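Local coordinates for protein proteophosphoglycan (Silicibacter pomeroyi DSS-3, PDB 2RE3) that is of unknown function but belongs to the DUF1285 family, which is possibly involved in signal transduction, at residues Ser121-Ala133 and Trp173-Met186. Residues are numbered along the deposited sequence; the frame is centred on the assembly and turned at random. Where two conformers were deposited one is given.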
ATOM      1  N   SER A 121       4.979  -3.043   8.165  1.00 31.18           N
ATOM      2  CA  SER A 121       3.948  -3.625   8.979  1.00 30.28           C
ATOM      3  C   SER A 121       2.856  -2.564   9.181  1.00 30.41           C
ATOM      4  O   SER A 121       3.179  -1.419   9.481  1.00 32.49           O
ATOM      5  CB  SER A 121       4.587  -3.985  10.315  1.00 28.29           C
ATOM      6  OG  SER A 121       3.634  -4.501  11.203  1.00 35.74           O
ATOM      7  N   ALA A 122       1.578  -2.922   9.047  1.00 29.69           N
ATOM      8  CA  ALA A 122       0.490  -1.977   9.372  1.00 28.95           C
ATOM      9  C   ALA A 122      -0.572  -2.646  10.187  1.00 27.38           C
ATOM     10  O   ALA A 122      -1.163  -3.599   9.713  1.00 29.63           O
ATOM     11  CB  ALA A 122      -0.137  -1.448   8.123  1.00 31.97           C
ATOM     12  N   VAL A 123      -0.818  -2.149  11.398  1.00 25.91           N
ATOM     13  CA  VAL A 123      -1.853  -2.687  12.256  1.00 24.86           C
ATOM     14  C   VAL A 123      -3.177  -2.089  11.814  1.00 28.53           C
ATOM     15  O   VAL A 123      -3.366  -0.856  11.901  1.00 32.47           O
ATOM     16  CB  VAL A 123      -1.596  -2.286  13.707  1.00 26.00           C
ATOM     17  CG1 VAL A 123      -2.824  -2.578  14.580  1.00 20.03           C
ATOM     18  CG2 VAL A 123      -0.310  -2.961  14.237  1.00 18.39           C
ATOM     19  N   ALA A 124      -4.094  -2.923  11.326  1.00 26.64           N
ATOM     20  CA  ALA A 124      -5.391  -2.399  10.864  1.00 26.57           C
ATOM     21  C   ALA A 124      -6.225  -1.842  12.022  1.00 24.66           C
ATOM     22  O   ALA A 124      -6.303  -2.416  13.104  1.00 26.54           O
ATOM     23  CB  ALA A 124      -6.190  -3.450  10.067  1.00 21.46           C
ATOM     24  N   GLY A 125      -6.844  -0.708  11.786  1.00 26.48           N
ATOM     25  CA  GLY A 125      -7.627  -0.034  12.819  1.00 27.90           C
ATOM     26  C   GLY A 125      -7.982   1.347  12.323  1.00 27.79           C
ATOM     27  O   GLY A 125      -7.764   1.674  11.164  1.00 30.31           O
ATOM     28  N   GLU A 126      -8.496   2.183  13.197  1.00 28.33           N
ATOM     29  CA  GLU A 126      -8.894   3.508  12.774  1.00 29.11           C
ATOM     30  C   GLU A 126      -7.759   4.304  12.141  1.00 27.01           C
ATOM     31  O   GLU A 126      -7.976   4.962  11.142  1.00 26.18           O
ATOM     32  CB  GLU A 126      -9.498   4.269  13.926  1.00 30.52           C
ATOM     33  CG  GLU A 126     -10.281   5.463  13.477  1.00 35.29           C
ATOM     34  CD  GLU A 126     -10.900   6.146  14.656  1.00 40.84           C
ATOM     35  OE1 GLU A 126     -11.979   5.680  15.076  1.00 40.84           O
ATOM     36  OE2 GLU A 126     -10.272   7.106  15.180  1.00 41.46           O
ATOM     37  N   GLY A 127      -6.561   4.230  12.710  1.00 26.94           N
ATOM     38  CA  GLY A 127      -5.381   4.923  12.145  1.00 26.03           C
ATOM     39  C   GLY A 127      -4.951   4.379  10.775  1.00 27.47           C
ATOM     40  O   GLY A 127      -4.440   5.120   9.916  1.00 25.46           O
ATOM     41  N   ASN A 128      -5.149   3.076  10.575  1.00 27.23           N
ATOM     42  CA  ASN A 128      -4.848   2.438   9.323  1.00 26.33           C
ATOM     43  C   ASN A 128      -6.088   1.641   8.852  1.00 28.07           C
ATOM     44  O   ASN A 128      -6.159   0.406   9.024  1.00 27.01           O
ATOM     45  CB  ASN A 128      -3.671   1.514   9.515  1.00 27.10           C
ATOM     46  CG  ASN A 128      -2.409   2.234   9.904  1.00 28.57           C
ATOM     47  OD1 ASN A 128      -1.957   3.170   9.238  1.00 38.30           O
ATOM     48  ND2 ASN A 128      -1.812   1.785  10.971  1.00 22.18           N
ATOM     49  N   PRO A 129      -7.091   2.337   8.286  1.00 27.02           N
ATOM     50  CA  PRO A 129      -8.332   1.617   8.004  1.00 27.69           C
ATOM     51  C   PRO A 129      -8.219   0.710   6.805  1.00 27.52           C
ATOM     52  O   PRO A 129      -7.343   0.914   5.963  1.00 27.29           O
ATOM     53  CB  PRO A 129      -9.341   2.729   7.747  1.00 27.01           C
ATOM     54  CG  PRO A 129      -8.545   3.856   7.248  1.00 27.93           C
ATOM     55  CD  PRO A 129      -7.187   3.752   7.912  1.00 28.66           C
ATOM     56  N   ILE A 130      -9.079  -0.306   6.792  1.00 28.42           N
ATOM     57  CA  ILE A 130      -9.304  -1.179   5.643  1.00 28.18           C
ATOM     58  C   ILE A 130     -10.429  -0.557   4.832  1.00 29.78           C
ATOM     59  O   ILE A 130     -11.424  -0.157   5.388  1.00 31.58           O
ATOM     60  CB  ILE A 130      -9.710  -2.594   6.085  1.00 25.87           C
ATOM     61  CG1 ILE A 130      -8.563  -3.205   6.893  1.00 26.10           C
ATOM     62  CG2 ILE A 130     -10.027  -3.453   4.878  1.00 27.20           C
ATOM     63  CD1 ILE A 130      -8.919  -4.429   7.706  1.00 25.47           C
ATOM     64  N   ARG A 131     -10.269  -0.464   3.524  1.00 32.76           N
ATOM     65  CA  ARG A 131     -11.271   0.169   2.655  1.00 34.62           C
ATOM     66  C   ARG A 131     -11.751  -0.877   1.678  1.00 35.52           C
ATOM     67  O   ARG A 131     -10.982  -1.755   1.318  1.00 37.85           O
ATOM     68  CB  ARG A 131     -10.575   1.300   1.909  1.00 35.78           C
ATOM     69  CG  ARG A 131     -11.280   1.819   0.702  1.00 35.73           C
ATOM     70  CD  ARG A 131     -10.740   3.176   0.320  1.00 35.73           C
ATOM     71  NE  ARG A 131      -9.429   3.102  -0.332  1.00 32.82           N
ATOM     72  CZ  ARG A 131      -9.238   2.895  -1.638  1.00 34.39           C
ATOM     73  NH1 ARG A 131     -10.253   2.705  -2.478  1.00 34.69           N
ATOM     74  NH2 ARG A 131      -8.008   2.863  -2.119  1.00 34.03           N
HETATM   75  N   MSE A 132     -13.022  -0.801   1.277  0.50 34.57           N
HETATM   76  CA  MSE A 132     -13.547  -1.659   0.201  0.50 32.56           C
HETATM   77  C   MSE A 132     -13.537  -0.888  -1.105  0.50 35.92           C
HETATM   78  O   MSE A 132     -13.936   0.271  -1.132  0.50 36.01           O
HETATM   79  CB  MSE A 132     -14.968  -2.229   0.510  0.50 32.48           C
HETATM   80  CG  MSE A 132     -16.118  -1.264   0.919  0.50 27.35           C
HETATM   81 SE   MSE A 132     -17.956  -2.103   1.041  0.38 20.61          SE
HETATM   82  CE  MSE A 132     -18.862  -0.396   1.252  0.50 22.72           C
ATOM     83  N   ALA A 133     -13.021  -1.505  -2.168  1.00 39.96           N
ATOM     84  CA  ALA A 133     -13.112  -0.949  -3.488  1.00 42.92           C
ATOM     85  C   ALA A 133     -13.420  -2.173  -4.302  1.00 47.58           C
ATOM     86  O   ALA A 133     -13.378  -3.294  -3.781  1.00 47.63           O
ATOM     87  CB  ALA A 133     -11.809  -0.315  -3.900  1.00 39.22           C
ATOM     88  N   TRP A 173     -23.723  -5.543   6.684  1.00 26.79           N
ATOM     89  CA  TRP A 173     -22.468  -5.555   5.952  1.00 28.39           C
ATOM     90  C   TRP A 173     -21.593  -6.683   6.449  1.00 28.61           C
ATOM     91  O   TRP A 173     -21.496  -6.906   7.655  1.00 28.55           O
ATOM     92  CB  TRP A 173     -21.705  -4.220   6.133  1.00 31.20           C
ATOM     93  CG  TRP A 173     -22.381  -3.047   5.498  1.00 33.43           C
ATOM     94  CD1 TRP A 173     -23.328  -2.249   6.065  1.00 33.78           C
ATOM     95  CD2 TRP A 173     -22.202  -2.572   4.156  1.00 33.48           C
ATOM     96  NE1 TRP A 173     -23.746  -1.307   5.165  1.00 35.15           N
ATOM     97  CE2 TRP A 173     -23.075  -1.483   3.982  1.00 36.64           C
ATOM     98  CE3 TRP A 173     -21.411  -2.981   3.079  1.00 34.42           C
ATOM     99  CZ2 TRP A 173     -23.166  -0.771   2.769  1.00 35.93           C
ATOM    100  CZ3 TRP A 173     -21.482  -2.275   1.873  1.00 35.35           C
ATOM    101  CH2 TRP A 173     -22.355  -1.175   1.731  1.00 35.61           C
ATOM    102  N   PHE A 174     -20.938  -7.364   5.507  1.00 26.81           N
ATOM    103  CA  PHE A 174     -19.872  -8.291   5.813  1.00 24.75           C
ATOM    104  C   PHE A 174     -18.572  -7.526   5.853  1.00 24.25           C
ATOM    105  O   PHE A 174     -18.304  -6.736   4.979  1.00 24.51           O
ATOM    106  CB  PHE A 174     -19.795  -9.375   4.750  1.00 25.89           C
ATOM    107  CG  PHE A 174     -18.643 -10.294   4.933  1.00 25.87           C
ATOM    108  CD1 PHE A 174     -18.758 -11.410   5.745  1.00 25.28           C
ATOM    109  CD2 PHE A 174     -17.429 -10.019   4.326  1.00 26.21           C
ATOM    110  CE1 PHE A 174     -17.684 -12.242   5.956  1.00 23.71           C
ATOM    111  CE2 PHE A 174     -16.355 -10.851   4.507  1.00 27.50           C
ATOM    112  CZ  PHE A 174     -16.484 -11.983   5.329  1.00 26.30           C
ATOM    113  N   GLY A 175     -17.752  -7.758   6.861  1.00 24.99           N
ATOM    114  CA  GLY A 175     -16.489  -7.023   6.972  1.00 24.79           C
ATOM    115  C   GLY A 175     -15.551  -7.552   8.033  1.00 25.62           C
ATOM    116  O   GLY A 175     -15.684  -8.708   8.496  1.00 28.15           O
ATOM    117  N   LEU A 176     -14.615  -6.700   8.446  1.00 25.78           N
ATOM    118  CA  LEU A 176     -13.518  -7.109   9.346  1.00 23.84           C
ATOM    119  C   LEU A 176     -13.438  -6.220  10.575  1.00 23.80           C
ATOM    120  O   LEU A 176     -13.484  -5.006  10.459  1.00 23.11           O
ATOM    121  CB  LEU A 176     -12.181  -7.119   8.584  1.00 23.15           C
ATOM    122  CG  LEU A 176     -12.093  -8.215   7.503  1.00 21.38           C
ATOM    123  CD1 LEU A 176     -10.914  -7.988   6.632  1.00 23.27           C
ATOM    124  CD2 LEU A 176     -12.026  -9.569   8.133  1.00 14.51           C
ATOM    125  N   TRP A 177     -13.408  -6.846  11.753  1.00 23.97           N
ATOM    126  CA  TRP A 177     -13.088  -6.165  12.987  1.00 23.33           C
ATOM    127  C   TRP A 177     -11.591  -6.146  13.132  1.00 24.06           C
ATOM    128  O   TRP A 177     -10.962  -7.186  13.014  1.00 24.78           O
ATOM    129  CB  TRP A 177     -13.671  -6.904  14.179  1.00 24.32           C
ATOM    130  CG  TRP A 177     -15.130  -6.654  14.381  1.00 24.48           C
ATOM    131  CD1 TRP A 177     -16.158  -7.439  13.956  1.00 23.73           C
ATOM    132  CD2 TRP A 177     -15.718  -5.541  15.042  1.00 23.21           C
ATOM    133  NE1 TRP A 177     -17.354  -6.886  14.312  1.00 22.63           N
ATOM    134  CE2 TRP A 177     -17.119  -5.711  14.977  1.00 22.61           C
ATOM    135  CE3 TRP A 177     -15.200  -4.412  15.689  1.00 24.92           C
ATOM    136  CZ2 TRP A 177     -18.021  -4.806  15.559  1.00 23.06           C
ATOM    137  CZ3 TRP A 177     -16.099  -3.503  16.273  1.00 24.33           C
ATOM    138  CH2 TRP A 177     -17.494  -3.711  16.200  1.00 21.96           C
ATOM    139  N   SER A 178     -11.007  -4.971  13.352  1.00 24.17           N
ATOM    140  CA  SER A 178      -9.612  -4.891  13.799  1.00 22.93           C
ATOM    141  C   SER A 178      -9.446  -3.764  14.786  1.00 21.96           C
ATOM    142  O   SER A 178      -9.989  -2.691  14.577  1.00 23.62           O
ATOM    143  CB  SER A 178      -8.666  -4.688  12.623  1.00 24.01           C
ATOM    144  OG  SER A 178      -7.315  -4.747  13.056  1.00 25.04           O
ATOM    145  N   SER A 179      -8.701  -4.001  15.857  1.00 21.85           N
ATOM    146  CA  SER A 179      -8.369  -2.941  16.840  1.00 23.43           C
ATOM    147  C   SER A 179      -9.597  -2.226  17.374  1.00 23.58           C
ATOM    148  O   SER A 179      -9.539  -1.028  17.599  1.00 23.63           O
ATOM    149  CB  SER A 179      -7.429  -1.864  16.255  1.00 21.51           C
ATOM    150  OG  SER A 179      -6.226  -2.413  15.770  1.00 26.02           O
ATOM    151  N   GLY A 180     -10.713  -2.932  17.537  1.00 24.11           N
ATOM    152  CA  GLY A 180     -11.942  -2.302  18.036  1.00 22.47           C
ATOM    153  C   GLY A 180     -12.804  -1.536  17.049  1.00 25.48           C
ATOM    154  O   GLY A 180     -13.803  -0.948  17.455  1.00 27.98           O
ATOM    155  N   SER A 181     -12.441  -1.531  15.763  1.00 25.46           N
ATOM    156  CA  SER A 181     -13.204  -0.827  14.733  1.00 25.38           C
ATOM    157  C   SER A 181     -13.668  -1.810  13.662  1.00 25.98           C
ATOM    158  O   SER A 181     -13.043  -2.843  13.437  1.00 28.40           O
ATOM    159  CB  SER A 181     -12.341   0.265  14.091  1.00 26.91           C
ATOM    160  OG  SER A 181     -12.118   1.350  14.965  1.00 26.17           O
ATOM    161  N   PHE A 182     -14.778  -1.499  13.015  1.00 25.12           N
ATOM    162  CA  PHE A 182     -15.367  -2.404  12.048  1.00 25.00           C
ATOM    163  C   PHE A 182     -15.319  -1.847  10.631  1.00 25.72           C
ATOM    164  O   PHE A 182     -15.822  -0.758  10.363  1.00 28.60           O
ATOM    165  CB  PHE A 182     -16.820  -2.701  12.406  1.00 25.78           C
ATOM    166  CG  PHE A 182     -17.465  -3.663  11.467  1.00 25.46           C
ATOM    167  CD1 PHE A 182     -17.135  -5.008  11.512  1.00 22.27           C
ATOM    168  CD2 PHE A 182     -18.336  -3.215  10.488  1.00 26.46           C
ATOM    169  CE1 PHE A 182     -17.669  -5.875  10.631  1.00 25.15           C
ATOM    170  CE2 PHE A 182     -18.911  -4.106   9.601  1.00 25.91           C
ATOM    171  CZ  PHE A 182     -18.580  -5.431   9.669  1.00 26.59           C
ATOM    172  N   PHE A 183     -14.765  -2.627   9.714  1.00 25.97           N
ATOM    173  CA  PHE A 183     -14.579  -2.187   8.345  1.00 25.47           C
ATOM    174  C   PHE A 183     -15.429  -2.981   7.367  1.00 26.21           C
ATOM    175  O   PHE A 183     -15.158  -4.151   7.078  1.00 24.72           O
ATOM    176  CB  PHE A 183     -13.114  -2.264   8.014  1.00 25.41           C
ATOM    177  CG  PHE A 183     -12.278  -1.484   8.961  1.00 27.08           C
ATOM    178  CD1 PHE A 183     -12.138  -0.117   8.804  1.00 23.75           C
ATOM    179  CD2 PHE A 183     -11.697  -2.100  10.069  1.00 24.75           C
ATOM    180  CE1 PHE A 183     -11.410   0.623   9.731  1.00 25.82           C
ATOM    181  CE2 PHE A 183     -10.942  -1.357  10.987  1.00 25.74           C
ATOM    182  CZ  PHE A 183     -10.784  -0.015  10.811  1.00 23.02           C
ATOM    183  N   PRO A 184     -16.480  -2.340   6.864  1.00 26.55           N
ATOM    184  CA  PRO A 184     -17.313  -3.006   5.905  1.00 27.60           C
ATOM    185  C   PRO A 184     -16.580  -3.242   4.618  1.00 28.99           C
ATOM    186  O   PRO A 184     -15.782  -2.400   4.174  1.00 30.74           O
ATOM    187  CB  PRO A 184     -18.466  -2.024   5.681  1.00 28.28           C
ATOM    188  CG  PRO A 184     -18.437  -1.079   6.839  1.00 29.30           C
ATOM    189  CD  PRO A 184     -16.973  -0.993   7.186  1.00 28.24           C
ATOM    190  N   LEU A 185     -16.894  -4.381   4.021  1.00 28.43           N
ATOM    191  CA  LEU A 185     -16.275  -4.846   2.804  1.00 27.83           C
ATOM    192  C   LEU A 185     -17.285  -5.067   1.667  1.00 30.34           C
ATOM    193  O   LEU A 185     -16.936  -4.928   0.499  1.00 32.79           O
ATOM    194  CB  LEU A 185     -15.545  -6.162   3.078  1.00 26.27           C
ATOM    195  CG  LEU A 185     -14.161  -6.177   3.709  1.00 28.38           C
ATOM    196  CD1 LEU A 185     -13.566  -7.585   3.568  1.00 24.94           C
ATOM    197  CD2 LEU A 185     -13.254  -5.133   3.081  1.00 26.02           C
HETATM  198  N   MSE A 186     -18.514  -5.471   1.997  1.00 30.97           N
HETATM  199  CA  MSE A 186     -19.547  -5.738   0.992  1.00 28.79           C
HETATM  200  C   MSE A 186     -20.862  -5.997   1.728  1.00 28.77           C
HETATM  201  O   MSE A 186     -20.860  -6.299   2.911  1.00 27.87           O
HETATM  202  CB  MSE A 186     -19.145  -6.935   0.111  1.00 29.57           C
HETATM  203  CG  MSE A 186     -19.599  -8.310   0.652  1.00 31.32           C
HETATM  204 SE   MSE A 186     -18.610  -9.880   0.033  0.75 27.30          SE
HETATM  205  CE  MSE A 186     -16.899  -9.311   0.782  1.00 28.85           C
TER
HETATM  206  O   HOH W   1      -9.661   0.904  15.805  1.00 27.36           O
HETATM  207  O   HOH W   2     -14.254  -0.625   5.210  1.00 21.82           O
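Apolar packing of Ile130 and Phe183, flanked by serine hydrogen bonds to Ala124 O, joins a six-stranded mixed sheet to the β-hairpin 173-185 in the C-terminal half of this DUF1285 protein. Ile130 sets CB against Phe183 CB (3.9 Å), and its backbone N lies over one ring face, offset toward the rim. A chi1 of -56°, CG anti to the carbonyl carbon, turns the Phe183 ring toward the 125-129 loop: CE1 meets Pro129 CB at 3.6 Å, and the ring's edge, at CZ, meets Gly125 C (3.5 Å). An alanine here would probably open a gap between Pro129, Ile130 and the Gly125 backbone. Further along the hairpin, Leu185 CD2 meets Ile130 CG2 (4.1 Å); in one of two conformers, selenomethionine Met132 brings SE obliquely to the Trp173 six-membered ring, a tentative Met-aromatic contact. At the hairpin's type I' turn, Ala124 O accepts from Ser179 OG (2.7 Å), 21° from the carbonyl plane, and from Ser178 OG (2.5 Å), well above it; Ser178 OG also bonds Leu112 N. One water links Glu126 N to Ser179 O and Ser181 OG; another bridges Ile130 O and Pro184 O. Outermost strands 121-123 and 130-131 pair with 111-116 and 144-148, while Leu176 carries the packing on to Leu163 of helix 157-164.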